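Peroxiredoxin (PDB 5EPF) probably reduces hydrogen peroxide and organic hydroperoxides to water and alcohols with thiols such as thioredoxin, as a thiol-specific peroxidase protecting the cell against oxidative stress. Local coordinates at residues 63-68 with 155-160; 126-131 with 137-142; 86-91 with 95-100. One frame throughout, in Å; residues are numbered along the deposited sequence.

From the N terminus, the chain first enters contact 1 at helix 63-68 and leaves it only at 155-160, near the C terminus, so that one long loop encloses the other two contacts. Within that loop contact 3 closes first, over the short turn between helix 81-91 and strand 97-99, and contact 2 follows it in series as the hairpin of strands 125-129 and 135-139. Contacts 2 and 3 reach the same mixed sheet near its two outermost strands, 135-139 and 97-99. Contact 1 joins two helices and touches contact 2, where T155 OG1 lies 2.7 Å from D137 OD2, probably hydrogen-bonded; contact 3 touches neither of the others.

Contact 1 of 3, residues 63-68 with 155-160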
ATOM      1  N   ALA A  63       4.289  -2.195  13.495  1.00 11.39           N
ATOM      2  CA  ALA A  63       4.337  -0.736  13.635  1.00 12.36           C
ATOM      3  C   ALA A  63       5.689  -0.243  14.164  1.00 14.43           C
ATOM      4  O   ALA A  63       6.280   0.707  13.628  1.00 15.04           O
ATOM      5  CB  ALA A  63       3.214  -0.257  14.564  1.00 12.54           C
ATOM      6  N   LYS A  64       6.179  -0.843  15.249  1.00 15.64           N
ATOM      7  CA  LYS A  64       7.411  -0.338  15.853  1.00 17.49           C
ATOM      8  C   LYS A  64       8.611  -0.542  14.935  1.00 16.68           C
ATOM      9  O   LYS A  64       9.494   0.320  14.863  1.00 18.07           O
ATOM     10  CB  LYS A  64       7.632  -0.962  17.231  1.00 20.16           C
ATOM     11  CG  LYS A  64       6.593  -0.494  18.262  1.00 23.58           C
ATOM     12  CD  LYS A  64       6.916  -0.942  19.682  1.00 26.58           C
ATOM     13  CE  LYS A  64       7.161  -2.438  19.759  1.00 29.04           C
ATOM     14  NZ  LYS A  64       7.781  -2.812  21.071  1.00 31.42           N
ATOM     15  N   GLU A  65       8.646  -1.664  14.209  1.00 15.14           N
ATOM     16  CA  GLU A  65       9.756  -1.955  13.306  1.00 14.29           C
ATOM     17  C   GLU A  65       9.802  -0.973  12.137  1.00 12.35           C
ATOM     18  O   GLU A  65      10.884  -0.516  11.733  1.00 12.61           O
ATOM     19  CB  GLU A  65       9.646  -3.389  12.801  1.00 14.48           C
ATOM     20  CG  GLU A  65       9.883  -4.473  13.859  1.00 16.39           C
ATOM     21  CD  GLU A  65       8.693  -4.771  14.779  1.00 18.27           C
ATOM     22  OE1 GLU A  65       7.647  -4.088  14.745  1.00 19.06           O
ATOM     23  OE2 GLU A  65       8.818  -5.724  15.564  1.00 20.83           O
ATOM     24  N   PHE A  66       8.642  -0.635  11.573  1.00 10.67           N
ATOM     25  CA  PHE A  66       8.632   0.372  10.517  1.00 10.89           C
ATOM     26  C   PHE A  66       9.011   1.741  11.059  1.00 12.62           C
ATOM     27  O   PHE A  66       9.755   2.480  10.413  1.00 12.95           O
ATOM     28  CB  PHE A  66       7.314   0.367   9.734  1.00 11.65           C
ATOM     29  CG  PHE A  66       7.212  -0.783   8.766  1.00 11.35           C
ATOM     30  CD1 PHE A  66       7.934  -0.771   7.579  1.00 12.64           C
ATOM     31  CD2 PHE A  66       6.434  -1.891   9.049  1.00 11.59           C
ATOM     32  CE1 PHE A  66       7.876  -1.858   6.682  1.00 13.31           C
ATOM     33  CE2 PHE A  66       6.365  -2.969   8.162  1.00 11.90           C
ATOM     34  CZ  PHE A  66       7.088  -2.944   6.968  1.00 12.48           C
ATOM     35  N   ALA A  67       8.564   2.076  12.268  1.00 14.46           N
ATOM     36  CA  ALA A  67       8.970   3.346  12.858  1.00 17.03           C
ATOM     37  C   ALA A  67      10.478   3.402  13.088  1.00 18.14           C
ATOM     38  O   ALA A  67      11.096   4.459  12.914  1.00 18.70           O
ATOM     39  CB  ALA A  67       8.191   3.604  14.142  1.00 18.20           C
ATOM     40  N   GLU A  68      11.096   2.272  13.444  1.00 19.55           N
ATOM     41  CA  GLU A  68      12.540   2.271  13.680  1.00 22.21           C
ATOM     42  C   GLU A  68      13.330   2.638  12.428  1.00 20.84           C
ATOM     43  O   GLU A  68      14.400   3.252  12.532  1.00 21.51           O
ATOM     44  CB  GLU A  68      13.014   0.918  14.206  1.00 25.78           C
ATOM     45  CG  GLU A  68      14.454   0.997  14.719  1.00 29.88           C
ATOM     46  CD  GLU A  68      15.197  -0.323  14.681  1.00 33.63           C
ATOM     47  OE1 GLU A  68      14.560  -1.372  14.446  1.00 34.59           O
ATOM     48  OE2 GLU A  68      16.429  -0.301  14.904  1.00 35.68           O
ATOM     49  N   THR A 155      14.243  -4.697   3.103  1.00  9.45           N
ATOM     50  CA  THR A 155      14.814  -3.723   2.179  1.00  9.82           C
ATOM     51  C   THR A 155      15.132  -2.413   2.882  1.00  9.41           C
ATOM     52  O   THR A 155      16.215  -1.831   2.686  1.00 10.86           O
ATOM     53  CB  THR A 155      13.848  -3.494   1.032  1.00 10.14           C
ATOM     54  OG1 THR A 155      13.816  -4.684   0.235  1.00 11.59           O
ATOM     55  CG2 THR A 155      14.296  -2.290   0.199  1.00 12.05           C
ATOM     56  N   LEU A 156      14.213  -1.932   3.719  1.00  8.34           N
ATOM     57  CA  LEU A 156      14.451  -0.673   4.416  1.00  9.73           C
ATOM     58  C   LEU A 156      15.607  -0.794   5.410  1.00 10.49           C
ATOM     59  O   LEU A 156      16.428   0.126   5.540  1.00 10.93           O
ATOM     60  CB  LEU A 156      13.157  -0.233   5.107  1.00  9.86           C
ATOM     61  CG  LEU A 156      12.063   0.142   4.108  1.00 10.08           C
ATOM     62  CD1 LEU A 156      10.671   0.123   4.743  1.00 11.88           C
ATOM     63  CD2 LEU A 156      12.372   1.520   3.484  1.00 11.32           C
ATOM     64  N   ARG A 157      15.700  -1.926   6.111  1.00 10.73           N
ATOM     65  CA  ARG A 157      16.843  -2.142   6.990  1.00 12.30           C
ATOM     66  C   ARG A 157      18.147  -2.175   6.204  1.00 13.37           C
ATOM     67  O   ARG A 157      19.166  -1.664   6.673  1.00 14.10           O
ATOM     68  CB  ARG A 157      16.642  -3.424   7.805  1.00 12.52           C
ATOM     69  CG  ARG A 157      15.576  -3.250   8.874  1.00 14.22           C
ATOM     70  CD  ARG A 157      15.231  -4.531   9.618  1.00 17.15           C
ATOM     71  NE  ARG A 157      14.377  -4.271  10.777  1.00 19.42           N
ATOM     72  CZ  ARG A 157      13.778  -5.203  11.512  1.00 21.77           C
ATOM     73  NH1 ARG A 157      13.904  -6.484  11.195  1.00 22.38           N
ATOM     74  NH2 ARG A 157      13.053  -4.846  12.572  1.00 22.47           N
ATOM     75  N   ALA A 158      18.125  -2.749   4.997  1.00 13.72           N
ATOM     76  CA  ALA A 158      19.341  -2.850   4.197  1.00 15.79           C
ATOM     77  C   ALA A 158      19.871  -1.483   3.796  1.00 16.25           C
ATOM     78  O   ALA A 158      21.078  -1.329   3.585  1.00 18.48           O
ATOM     79  CB  ALA A 158      19.079  -3.701   2.956  1.00 17.22           C
ATOM     80  N   ILE A 159      19.004  -0.482   3.664  1.00 16.43           N
ATOM     81  CA  ILE A 159      19.460   0.842   3.255  1.00 18.19           C
ATOM     82  C   ILE A 159      19.685   1.788   4.430  1.00 19.88           C
ATOM     83  O   ILE A 159      19.958   2.972   4.210  1.00 20.60           O
ATOM     84  CB  ILE A 159      18.586   1.476   2.168  1.00 19.62           C
ATOM     85  CG1 ILE A 159      17.205   1.836   2.718  1.00 19.73           C
ATOM     86  CG2 ILE A 159      18.497   0.549   0.956  1.00 20.29           C
ATOM     87  CD1 ILE A 159      16.360   2.649   1.719  1.00 20.69           C
ATOM     88  N   ARG A 160      19.596   1.299   5.670  1.00 21.81           N
ATOM     89  CA  ARG A 160      19.901   2.140   6.827  1.00 24.87           C
ATOM     90  C   ARG A 160      21.325   2.707   6.742  1.00 27.91           C
ATOM     91  O   ARG A 160      22.200   2.186   6.044  1.00 27.90           O
ATOM     92  CB  ARG A 160      19.743   1.342   8.124  1.00 26.09           C
TER
HETATM   93  O   HOH W   1      13.291  -1.972  12.020  1.00 22.32           O
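R157 and E65 meet by the flank of one side chain and the end of the other: NH2 of R157 lies 3.4 Å from E65 CG, against the methylene part of the glutamate and not its carboxylate. The two side chains run side by side and point the same way, with guanidinium and carboxylate planes 48° apart. The bend of E65 at chi2 (80°) turns its carboxylate off the line of the chain, and OE2 stays 5.3 Å from R157 NH2. E68 brings a second negative charge near, its OE1 4.2 Å from R157 NH2, again beyond a salt bridge. A water does the joining instead. It accepts from R157 NE at 2.8 Å, lying in the guanidinium plane at its edge, and donates to both the backbone O of E65 and E68 OE1. R157 reaches it because its chain is extended from CG to NE, spanning the gap between the helices. Two carboxylates close by would be expected to stabilise the arginine's positive charge even without direct pairing. Deeper in the contact, the buried F66 and L156 form the apolar part: L156 CD1 approaches the ring edge in its plane, 3.9 Å from F66 CE1, and the two side chains cross at about a right angle. The backbones do not touch; side chains and this water bridge them. L153, one turn back on helix 145-158, also packs on E65 and F66, while V40 of strand 39-43 lies against both F66 and L156, seating both helices on one face of the thioredoxin-like central sheet, away from the active site.

Contact 2 of 3, residues 126-131 with 137-142; sequences TFVIDT and DVISSE
D137 is joined to V128 by one bond: its backbone O accepts from V128 N at 2.9 Å, the N-H pointing almost straight at it (168°) although the donor is tilted 29° from the carbonyl plane. Beside this bond, D137 CB meets V128 CG2 at 3.9 Å. The carboxylate is turned elsewhere, OD2 being hydrogen-bonded to T155 OG1 of helix 145-158, whereas the backbone N of D137 is buried without a partner in the model. V138 follows as a non-hydrogen-bonded pair with F127, and its CA comes 3.2 Å from T126 O in a CA-H...O contact. On the same side of the sheet its two methyls pack on the aromatic ring: CG2 lies 3.8 Å from F127 CD1, and CG1, anti to the backbone N (chi1 -178°), reaches F127 CE1. The two side chains lie alongside each other, pointing the same way. I139 then closes a reciprocal hydrogen-bonded pair with T126, in which T126 N gives to I139 O at 2.8 Å and I139 N gives back to T126 O, each donor in the carbonyl plane. Its CD1 rests 3.9 Å from T126 CG2, side by side on the face opposite V138. T126 OG1 is hydrogen-bonded to H148 ND1 of helix 145-158. This is an antiparallel beta hairpin at one edge of the thioredoxin-fold sheet, with strand 125-129 between strands 135-139 and 39-43. Helix 145-158 packs over the face bearing V128 and I139, while F127, on the other face, meets the ring of F109 from helix 104-109.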
ATOM      1  N   THR A 126       3.077  -4.906  -3.657  1.00  6.37           N
ATOM      2  CA  THR A 126       3.584  -3.899  -2.730  1.00  6.07           C
ATOM      3  C   THR A 126       4.771  -3.169  -3.328  1.00  6.07           C
ATOM      4  O   THR A 126       5.691  -3.797  -3.871  1.00  7.04           O
ATOM      5  CB  THR A 126       3.965  -4.554  -1.407  1.00  6.63           C
ATOM      6  OG1 THR A 126       2.796  -5.183  -0.863  1.00  7.28           O
ATOM      7  CG2 THR A 126       4.532  -3.556  -0.410  1.00  8.15           C
ATOM      8  N   PHE A 127       4.757  -1.844  -3.194  1.00  5.96           N
ATOM      9  CA  PHE A 127       5.834  -0.989  -3.689  1.00  5.86           C
ATOM     10  C   PHE A 127       6.467  -0.265  -2.512  1.00  6.08           C
ATOM     11  O   PHE A 127       5.773   0.440  -1.769  1.00  7.54           O
ATOM     12  CB  PHE A 127       5.273   0.024  -4.692  1.00  6.91           C
ATOM     13  CG  PHE A 127       4.645  -0.633  -5.892  1.00  6.89           C
ATOM     14  CD1 PHE A 127       5.392  -0.940  -7.020  1.00  7.52           C
ATOM     15  CD2 PHE A 127       3.299  -0.999  -5.871  1.00  7.92           C
ATOM     16  CE1 PHE A 127       4.835  -1.586  -8.108  1.00  8.11           C
ATOM     17  CE2 PHE A 127       2.717  -1.651  -6.969  1.00  8.10           C
ATOM     18  CZ  PHE A 127       3.498  -1.932  -8.082  1.00  8.05           C
ATOM     19  N   VAL A 128       7.778  -0.414  -2.348  1.00  6.29           N
ATOM     20  CA  VAL A 128       8.510   0.383  -1.364  1.00  6.56           C
ATOM     21  C   VAL A 128       9.012   1.625  -2.094  1.00  6.46           C
ATOM     22  O   VAL A 128       9.783   1.512  -3.057  1.00  7.74           O
ATOM     23  CB  VAL A 128       9.676  -0.413  -0.755  1.00  7.72           C
ATOM     24  CG1 VAL A 128      10.396   0.419   0.288  1.00  8.72           C
ATOM     25  CG2 VAL A 128       9.203  -1.737  -0.183  1.00  8.61           C
ATOM     26  N   ILE A 129       8.538   2.799  -1.679  1.00  6.98           N
ATOM     27  CA  ILE A 129       8.757   4.053  -2.402  1.00  7.61           C
ATOM     28  C   ILE A 129       9.606   4.987  -1.545  1.00  8.25           C
ATOM     29  O   ILE A 129       9.233   5.311  -0.413  1.00  8.69           O
ATOM     30  CB  ILE A 129       7.418   4.721  -2.760  1.00  7.72           C
ATOM     31  CG1 ILE A 129       6.507   3.746  -3.540  1.00  8.65           C
ATOM     32  CG2 ILE A 129       7.665   6.053  -3.520  1.00  8.91           C
ATOM     33  CD1 ILE A 129       5.074   4.238  -3.712  1.00  9.35           C
ATOM     34  N   ASP A 130      10.743   5.436  -2.085  1.00  8.30           N
ATOM     35  CA  ASP A 130      11.618   6.318  -1.332  1.00  9.00           C
ATOM     36  C   ASP A 130      11.081   7.756  -1.377  1.00 10.17           C
ATOM     37  O   ASP A 130      10.144   8.082  -2.112  1.00 10.45           O
ATOM     38  CB  ASP A 130      13.030   6.281  -1.928  1.00 10.33           C
ATOM     39  CG  ASP A 130      14.132   6.568  -0.912  1.00 12.01           C
ATOM     40  OD1 ASP A 130      13.841   7.018   0.223  1.00 12.40           O
ATOM     41  OD2 ASP A 130      15.307   6.340  -1.290  1.00 13.87           O
ATOM     42  N   THR A 131      11.726   8.644  -0.605  1.00 10.71           N
ATOM     43  CA  THR A 131      11.237  10.018  -0.469  1.00 12.10           C
ATOM     44  C   THR A 131      11.346  10.814  -1.761  1.00 13.54           C
ATOM     45  O   THR A 131      10.631  11.810  -1.918  1.00 14.81           O
ATOM     46  CB  THR A 131      11.940  10.757   0.678  1.00 13.67           C
ATOM     47  OG1 THR A 131      13.351  10.761   0.464  1.00 16.34           O
ATOM     48  CG2 THR A 131      11.638  10.094   1.998  1.00 13.51           C
ATOM     49  N   ASP A 137      11.717  -1.398  -4.016  1.00  8.77           N
ATOM     50  CA  ASP A 137      11.445  -2.834  -4.033  1.00  8.37           C
ATOM     51  C   ASP A 137      10.000  -3.030  -4.462  1.00  8.27           C
ATOM     52  O   ASP A 137       9.173  -2.136  -4.291  1.00  8.45           O
ATOM     53  CB  ASP A 137      11.683  -3.450  -2.641  1.00  9.67           C
ATOM     54  CG  ASP A 137      11.898  -4.961  -2.663  1.00 11.65           C
ATOM     55  OD1 ASP A 137      12.012  -5.571  -3.742  1.00 13.68           O
ATOM     56  OD2 ASP A 137      11.949  -5.529  -1.555  1.00 12.95           O
ATOM     57  N   VAL A 138       9.720  -4.193  -5.042  1.00  8.28           N
ATOM     58  CA  VAL A 138       8.377  -4.619  -5.424  1.00  8.30           C
ATOM     59  C   VAL A 138       8.179  -6.050  -4.943  1.00  9.13           C
ATOM     60  O   VAL A 138       9.022  -6.915  -5.210  1.00 11.71           O
ATOM     61  CB  VAL A 138       8.141  -4.539  -6.946  1.00  9.41           C
ATOM     62  CG1 VAL A 138       6.703  -4.941  -7.283  1.00 10.25           C
ATOM     63  CG2 VAL A 138       8.454  -3.137  -7.481  1.00 10.05           C
ATOM     64  N   ILE A 139       7.082  -6.294  -4.224  1.00  7.66           N
ATOM     65  CA  ILE A 139       6.677  -7.637  -3.821  1.00  7.54           C
ATOM     66  C   ILE A 139       5.403  -7.975  -4.583  1.00  7.64           C
ATOM     67  O   ILE A 139       4.379  -7.304  -4.418  1.00  7.63           O
ATOM     68  CB  ILE A 139       6.483  -7.770  -2.297  1.00  8.45           C
ATOM     69  CG1 ILE A 139       7.705  -7.263  -1.508  1.00  9.25           C
ATOM     70  CG2 ILE A 139       6.163  -9.242  -1.955  1.00  9.19           C
ATOM     71  CD1 ILE A 139       7.633  -5.772  -1.071  1.00 10.24           C
ATOM     72  N   SER A 140       5.461  -9.006  -5.429  1.00  8.64           N
ATOM     73  CA  SER A 140       4.355  -9.294  -6.332  1.00  9.80           C
ATOM     74  C   SER A 140       3.385 -10.341  -5.766  1.00  9.43           C
ATOM     75  O   SER A 140       3.543 -10.850  -4.651  1.00 10.13           O
ATOM     76  CB  SER A 140       4.896  -9.661  -7.709  1.00 12.13           C
ATOM     77  OG  SER A 140       5.941 -10.603  -7.595  1.00 14.26           O
ATOM     78  N   SER A 141       2.401 -10.715  -6.594  1.00  9.27           N
ATOM     79  CA  SER A 141       1.205 -11.398  -6.103  1.00 10.62           C
ATOM     80  C   SER A 141       1.457 -12.846  -5.714  1.00 11.67           C
ATOM     81  O   SER A 141       0.635 -13.421  -4.999  1.00 12.34           O
ATOM     82  CB  SER A 141       0.061 -11.290  -7.117  1.00 12.93           C
ATOM     83  OG  SER A 141       0.384 -12.011  -8.271  1.00 14.42           O
ATOM     84  N   GLU A 142       2.569 -13.444  -6.131  1.00 10.44           N
ATOM     85  CA  GLU A 142       2.807 -14.846  -5.815  1.00 10.94           C
ATOM     86  C   GLU A 142       3.455 -15.043  -4.451  1.00 10.24           C
ATOM     87  O   GLU A 142       3.581 -16.184  -4.005  1.00 12.18           O
ATOM     88  CB  GLU A 142       3.644 -15.510  -6.914  1.00 12.29           C
ATOM     89  CG  GLU A 142       5.118 -15.191  -6.867  1.00 13.10           C
ATOM     90  CD  GLU A 142       5.517 -13.915  -7.581  1.00 14.78           C
ATOM     91  OE1 GLU A 142       4.686 -12.997  -7.747  1.00 13.67           O
ATOM     92  OE2 GLU A 142       6.692 -13.840  -8.001  1.00 17.19           O
TER

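Contact 3 of 3, residues 86-91 with 95-100. With SO4 (sulfate ion), chain B.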
ATOM      1  N   LYS A  86     -14.412   0.566   7.832  1.00  8.58           N
ATOM      2  CA  LYS A  86     -14.771  -0.559   8.699  1.00  9.33           C
ATOM      3  C   LYS A  86     -13.603  -1.521   8.889  1.00  8.52           C
ATOM      4  O   LYS A  86     -13.378  -2.019   9.998  1.00  9.34           O
ATOM      5  CB  LYS A  86     -16.008  -1.290   8.176  1.00 10.95           C
ATOM      6  CG  LYS A  86     -16.563  -2.329   9.176  1.00 12.73           C
ATOM      7  CD  LYS A  86     -16.833  -1.761  10.589  1.00 13.41           C
ATOM      8  CE  LYS A  86     -17.906  -0.710  10.589  1.00 13.73           C
ATOM      9  NZ  LYS A  86     -18.263  -0.319  11.980  1.00 13.16           N
ATOM     10  N   PHE A  87     -12.860  -1.805   7.820  1.00  8.19           N
ATOM     11  CA  PHE A  87     -11.702  -2.694   7.906  1.00  8.49           C
ATOM     12  C   PHE A  87     -10.701  -2.150   8.920  1.00  7.99           C
ATOM     13  O   PHE A  87     -10.235  -2.874   9.813  1.00  8.06           O
ATOM     14  CB  PHE A  87     -11.088  -2.746   6.503  1.00  8.74           C
ATOM     15  CG  PHE A  87      -9.981  -3.758   6.286  1.00  8.50           C
ATOM     16  CD1 PHE A  87      -9.839  -4.921   7.045  1.00  9.14           C
ATOM     17  CD2 PHE A  87      -9.101  -3.546   5.223  1.00  8.76           C
ATOM     18  CE1 PHE A  87      -8.826  -5.840   6.752  1.00 10.05           C
ATOM     19  CE2 PHE A  87      -8.087  -4.448   4.937  1.00  9.34           C
ATOM     20  CZ  PHE A  87      -7.957  -5.606   5.698  1.00  9.92           C
ATOM     21  N   ALA A  88     -10.377  -0.855   8.813  1.00  7.60           N
ATOM     22  CA  ALA A  88      -9.390  -0.252   9.719  1.00  8.44           C
ATOM     23  C   ALA A  88      -9.909  -0.181  11.157  1.00  9.24           C
ATOM     24  O   ALA A  88      -9.131  -0.300  12.112  1.00  9.97           O
ATOM     25  CB  ALA A  88      -8.995   1.144   9.225  1.00  9.34           C
ATOM     26  N   GLU A  89     -11.212   0.051  11.334  1.00  9.54           N
ATOM     27  CA  GLU A  89     -11.784   0.115  12.680  1.00 11.24           C
ATOM     28  C   GLU A  89     -11.784  -1.259  13.340  1.00 11.10           C
ATOM     29  O   GLU A  89     -11.368  -1.406  14.494  1.00 12.46           O
ATOM     30  CB  GLU A  89     -13.212   0.659  12.606  1.00 13.08           C
ATOM     31  CG  GLU A  89     -13.873   0.885  13.955  1.00 14.24           C
ATOM     32  CD  GLU A  89     -15.346   1.191  13.818  1.00 16.19           C
ATOM     33  OE1 GLU A  89     -15.908   1.020  12.711  1.00 15.23           O
ATOM     34  OE2 GLU A  89     -15.958   1.578  14.830  1.00 19.01           O
ATOM     35  N   VAL A  90     -12.242  -2.282  12.619  1.00 10.60           N
ATOM     36  CA  VAL A  90     -12.325  -3.626  13.191  1.00 10.59           C
ATOM     37  C   VAL A  90     -10.941  -4.177  13.516  1.00 10.38           C
ATOM     38  O   VAL A  90     -10.763  -4.898  14.510  1.00 11.60           O
ATOM     39  CB  VAL A  90     -13.106  -4.541  12.233  1.00 12.44           C
ATOM     40  CG1 VAL A  90     -13.010  -6.001  12.650  1.00 14.69           C
ATOM     41  CG2 VAL A  90     -14.541  -4.087  12.156  1.00 13.62           C
ATOM     42  N   ARG A  91      -9.938  -3.868  12.682  1.00  9.44           N
ATOM     43  CA  ARG A  91      -8.598  -4.413  12.862  1.00  9.77           C
ATOM     44  C   ARG A  91      -7.666  -3.435  13.568  1.00  9.55           C
ATOM     45  O   ARG A  91      -6.486  -3.739  13.764  1.00 10.82           O
ATOM     46  CB  ARG A  91      -8.009  -4.836  11.514  1.00 10.16           C
ATOM     47  CG  ARG A  91      -8.828  -5.907  10.813  1.00 10.33           C
ATOM     48  CD  ARG A  91      -8.921  -7.171  11.650  1.00 10.93           C
ATOM     49  NE  ARG A  91      -9.828  -8.143  11.039  1.00 10.90           N
ATOM     50  CZ  ARG A  91     -10.030  -9.358  11.517  1.00 11.60           C
ATOM     51  NH1 ARG A  91      -9.370  -9.759  12.589  1.00 12.18           N
ATOM     52  NH2 ARG A  91     -10.887 -10.180  10.916  1.00 11.97           N
ATOM     53  N   TYR A  95      -2.630   3.187  10.491  1.00  9.48           N
ATOM     54  CA  TYR A  95      -2.043   3.719   9.268  1.00  8.30           C
ATOM     55  C   TYR A  95      -3.164   3.971   8.261  1.00  7.75           C
ATOM     56  O   TYR A  95      -4.282   3.459   8.418  1.00  8.34           O
ATOM     57  CB  TYR A  95      -0.961   2.770   8.708  1.00  7.73           C
ATOM     58  CG  TYR A  95      -1.424   1.346   8.443  1.00  6.58           C
ATOM     59  CD1 TYR A  95      -2.019   1.003   7.230  1.00  7.89           C
ATOM     60  CD2 TYR A  95      -1.240   0.327   9.396  1.00  7.35           C
ATOM     61  CE1 TYR A  95      -2.442  -0.271   6.970  1.00  7.54           C
ATOM     62  CE2 TYR A  95      -1.669  -0.977   9.134  1.00  7.45           C
ATOM     63  CZ  TYR A  95      -2.272  -1.271   7.921  1.00  6.83           C
ATOM     64  OH  TYR A  95      -2.690  -2.547   7.607  1.00  8.00           O
ATOM     65  N   PRO A  96      -2.890   4.718   7.194  1.00  8.25           N
ATOM     66  CA  PRO A  96      -3.931   5.021   6.205  1.00  8.17           C
ATOM     67  C   PRO A  96      -4.252   3.851   5.282  1.00  6.97           C
ATOM     68  O   PRO A  96      -3.366   3.098   4.857  1.00  8.03           O
ATOM     69  CB  PRO A  96      -3.318   6.183   5.404  1.00  8.79           C
ATOM     70  CG  PRO A  96      -2.175   6.705   6.247  1.00  8.95           C
ATOM     71  CD  PRO A  96      -1.648   5.472   6.923  1.00  8.78           C
ATOM     72  N   LEU A  97      -5.539   3.736   4.954  1.00  7.84           N
ATOM     73  CA  LEU A  97      -6.026   2.912   3.851  1.00  7.55           C
ATOM     74  C   LEU A  97      -6.627   3.861   2.829  1.00  7.64           C
ATOM     75  O   LEU A  97      -7.555   4.609   3.161  1.00  9.40           O
ATOM     76  CB  LEU A  97      -7.114   1.942   4.308  1.00  7.48           C
ATOM     77  CG  LEU A  97      -6.738   0.913   5.374  1.00  7.26           C
ATOM     78  CD1 LEU A  97      -7.931   0.009   5.627  1.00  9.07           C
ATOM     79  CD2 LEU A  97      -5.532   0.067   4.963  1.00  8.15           C
ATOM     80  N   LEU A  98      -6.103   3.842   1.601  1.00  7.63           N
ATOM     81  CA  LEU A  98      -6.578   4.716   0.539  1.00  7.91           C
ATOM     82  C   LEU A  98      -7.595   3.992  -0.333  1.00  7.34           C
ATOM     83  O   LEU A  98      -7.457   2.792  -0.624  1.00  7.96           O
ATOM     84  CB  LEU A  98      -5.418   5.210  -0.329  1.00  8.25           C
ATOM     85  CG  LEU A  98      -4.277   5.906   0.423  1.00  9.25           C
ATOM     86  CD1 LEU A  98      -3.242   6.384  -0.587  1.00  9.88           C
ATOM     87  CD2 LEU A  98      -4.800   7.062   1.281  1.00 10.29           C
ATOM     88  N   SER A  99      -8.610   4.730  -0.763  1.00  8.09           N
ATOM     89  CA  SER A  99      -9.629   4.213  -1.671  1.00  8.26           C
ATOM     90  C   SER A  99      -9.323   4.721  -3.073  1.00  8.92           C
ATOM     91  O   SER A  99      -9.360   5.935  -3.316  1.00 10.12           O
ATOM     92  CB  SER A  99     -11.018   4.670  -1.235  1.00  9.63           C
ATOM     93  OG  SER A  99     -12.001   4.309  -2.192  1.00  9.71           O
ATOM     94  N   ASP A 100      -9.045   3.788  -3.976  1.00  9.00           N
ATOM     95  CA  ASP A 100      -8.751   4.055  -5.381  1.00  9.13           C
ATOM     96  C   ASP A 100      -9.987   3.651  -6.182  1.00 10.79           C
ATOM     97  O   ASP A 100      -9.988   2.654  -6.901  1.00 10.24           O
ATOM     98  CB  ASP A 100      -7.522   3.216  -5.763  1.00  9.28           C
ATOM     99  CG  ASP A 100      -6.999   3.504  -7.151  1.00  9.76           C
ATOM    100  OD1 ASP A 100      -7.113   4.642  -7.661  1.00 10.00           O
ATOM    101  OD2 ASP A 100      -6.405   2.571  -7.730  1.00 10.78           O
TER
HETATM  102  S   SO4 B 200      -6.984  -9.450  15.297  1.00 15.05           S
HETATM  103  O1  SO4 B 200      -7.391  -8.365  14.416  1.00 13.92           O
HETATM  104  O2  SO4 B 200      -7.535 -10.736  14.818  1.00 18.28           O
HETATM  105  O3  SO4 B 200      -5.523  -9.556  15.352  1.00 16.90           O
HETATM  106  O4  SO4 B 200      -7.513  -9.212  16.643  1.00 17.25           O
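A single methyl group carries the whole cross-segment contact: CD1 of L97 fits between the F87 ring and the A88 methyl, 3.8 Å from F87 CD2 and 3.9 Å from A88 CB. The leucine reaches them because its CG stands anti to the carbonyl carbon (chi1 -61°) and the chain then runs on extended, crossing the phenylalanine side chain at about a right angle. The methyl meets the F87 ring obliquely. No hydrogen bond links the segments, so the fit is one of shape among buried apolar groups. The topology is that of a beta-alpha-beta unit: strand 72-77 leads into helix 81-91, and the chain returns to strand 97-99, parallel to the first, within the thioredoxin-like sheet of the peroxiredoxin fold. L97 thus packs the last turns of the crossover helix against the strand that follows it. The F87 side chain also lies about 5 Å from that of C52, the residue expected to form the sulfenic acid intermediate, and touches T53 and A56 on helix 50-61, while the ring of F93 meets it edge-to-face. Toward solvent the helix carries a salt bridge one turn long, K86 NZ to E89 OE1 at 2.8 Å, reaching the syn side of the carboxylate but 34° out of its plane. R91, bent at chi2, presents the edge of its guanidinium to a sulfate, with NH1 donating to O1 at 3.0 Å. R60 and R92 also hydrogen-bond this ion, which probably came from the crystallisation liquor, and the three arginines together form its positively charged site.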